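Local coordinates for putative mandelate racemase/muconate lactonizing enzyme (Bordetella bronchiseptica, PDB 3DDM), which belongs to the mandelate racemase/muconate lactonizing enzyme family of the enolase superfamily, pairing an N-terminal capping domain with a TIM-barrel-like C-terminal domain, at residues Gln134-Trp137 against Ala138-Gly142. The protein carries 1 engineered substitution. Sequence-based numbering, arbitrary orientation.
Sequences QPLW and AWLGG
With chi1 at 72°, Trp137 sets CG between its own backbone N and carbonyl carbon, which lays the indole against the following residue, Ala138. The methyl CB of Ala138 stands over its six-membered ring, 4.1 Å from the centroid and 10° off the normal, a CH-pi contact. Pro135 lies over the same face, and its CG also meets Ala138 CB at 3.6 Å, so proline and methyl share that face side by side, both toward its rim. Trp139 instead carries CG anti to its backbone N, placing its ring alongside Leu136, whose CD1 reaches CE3 of Trp139 at 3.6 Å. The backbone is a single helical turn: Pro135, at the N-cap position, accepts Trp139 N on its O (3.1 Å, N-H...O 170°), and Leu136 O accepts Leu140 N at 2.9 Å. Gly141, at positive phi, is the C-prime residue of a Schellman motif, evidenced by Gly142 N donating to Trp137 O at 2.9 Å. Outside the turn, Trp137 NE1 hydrogen-bonds Gly363 O, and Trp137 N hydrogen-bonds His321 ND1. Trp139 and Leu136 pack on helix 110-131; Leu136 with Leu140 also reaches helices 313-325 and 287-300, wedging this short helix between the N-terminal domain's long helix and the barrel's outer helices, just before strand 146-154.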
loop_
_atom_site.group_PDB
_atom_site.type_symbol
_atom_site.label_atom_id
_atom_site.label_comp_id
_atom_site.label_asym_id
_atom_site.label_seq_id
_atom_site.Cartn_x
_atom_site.Cartn_y
_atom_site.Cartn_z
ATOM N N GLN A 134 -25.343 -2.460 -25.074
ATOM C CA GLN A 134 -25.365 -1.018 -24.828
ATOM C C GLN A 134 -24.014 -0.374 -24.551
ATOM O O GLN A 134 -23.088 -1.013 -24.041
ATOM C CB GLN A 134 -26.237 -0.684 -23.623
ATOM C CG GLN A 134 -27.703 -0.995 -23.724
ATOM C CD GLN A 134 -28.429 -0.584 -22.456
ATOM O OE1 GLN A 134 -28.287 -1.219 -21.404
ATOM N NE2 GLN A 134 -29.189 0.505 -22.539
ATOM N N PRO A 135 -23.884 0.918 -24.897
ATOM C CA PRO A 135 -22.631 1.620 -24.642
ATOM C C PRO A 135 -22.639 1.865 -23.125
ATOM O O PRO A 135 -23.697 2.132 -22.543
ATOM C CB PRO A 135 -22.791 2.901 -25.456
ATOM C CG PRO A 135 -24.260 3.141 -25.428
ATOM C CD PRO A 135 -24.804 1.762 -25.680
ATOM N N LEU A 136 -21.478 1.759 -22.482
ATOM C CA LEU A 136 -21.411 1.948 -21.041
ATOM C C LEU A 136 -22.167 3.193 -20.552
ATOM O O LEU A 136 -22.864 3.141 -19.538
ATOM C CB LEU A 136 -19.950 1.993 -20.581
ATOM C CG LEU A 136 -19.509 1.083 -19.418
ATOM C CD1 LEU A 136 -20.706 0.400 -18.758
ATOM C CD2 LEU A 136 -18.538 0.040 -19.936
ATOM N N TRP A 137 -22.062 4.303 -21.269
ATOM C CA TRP A 137 -22.761 5.499 -20.823
ATOM C C TRP A 137 -24.284 5.301 -20.694
ATOM O O TRP A 137 -24.907 5.805 -19.758
ATOM C CB TRP A 137 -22.452 6.686 -21.748
ATOM C CG TRP A 137 -23.077 6.634 -23.119
ATOM C CD1 TRP A 137 -22.478 6.240 -24.288
ATOM C CD2 TRP A 137 -24.398 7.059 -23.472
ATOM N NE1 TRP A 137 -23.345 6.405 -25.346
ATOM C CE2 TRP A 137 -24.530 6.905 -24.873
ATOM C CE3 TRP A 137 -25.487 7.556 -22.741
ATOM C CZ2 TRP A 137 -25.706 7.237 -25.556
ATOM C CZ3 TRP A 137 -26.659 7.885 -23.423
ATOM C CH2 TRP A 137 -26.756 7.724 -24.817
ATOM N N ALA A 138 -24.882 4.561 -21.623
ATOM C CA ALA A 138 -26.323 4.315 -21.585
ATOM C C ALA A 138 -26.666 3.370 -20.437
ATOM O O ALA A 138 -27.651 3.574 -19.723
ATOM C CB ALA A 138 -26.792 3.725 -22.907
ATOM N N TRP A 139 -25.843 2.337 -20.279
ATOM C CA TRP A 139 -25.995 1.348 -19.221
ATOM C C TRP A 139 -25.993 2.034 -17.840
ATOM O O TRP A 139 -26.817 1.733 -16.976
ATOM C CB TRP A 139 -24.838 0.370 -19.309
ATOM C CG TRP A 139 -24.940 -0.805 -18.416
ATOM C CD1 TRP A 139 -25.641 -1.944 -18.648
ATOM C CD2 TRP A 139 -24.218 -1.015 -17.198
ATOM N NE1 TRP A 139 -25.390 -2.866 -17.662
ATOM C CE2 TRP A 139 -24.519 -2.321 -16.755
ATOM C CE3 TRP A 139 -23.335 -0.229 -16.440
ATOM C CZ2 TRP A 139 -23.967 -2.867 -15.584
ATOM C CZ3 TRP A 139 -22.785 -0.775 -15.272
ATOM C CH2 TRP A 139 -23.104 -2.080 -14.861
ATOM N N LEU A 140 -25.056 2.957 -17.642
ATOM C CA LEU A 140 -24.954 3.702 -16.392
ATOM C C LEU A 140 -26.140 4.663 -16.225
ATOM O O LEU A 140 -26.157 5.492 -15.310
ATOM C CB LEU A 140 -23.646 4.497 -16.366
ATOM C CG LEU A 140 -22.356 3.677 -16.388
ATOM C CD1 LEU A 140 -21.160 4.577 -16.692
ATOM C CD2 LEU A 140 -22.192 2.976 -15.056
ATOM N N GLY A 141 -27.121 4.565 -17.115
ATOM C CA GLY A 141 -28.275 5.441 -17.023
ATOM C C GLY A 141 -28.080 6.850 -17.560
ATOM O O GLY A 141 -28.741 7.781 -17.110
ATOM N N GLY A 142 -27.182 7.016 -18.527
ATOM C CA GLY A 142 -26.957 8.338 -19.097
ATOM C C GLY A 142 -27.914 8.628 -20.242
ATOM O O GLY A 142 -28.561 7.714 -20.754
#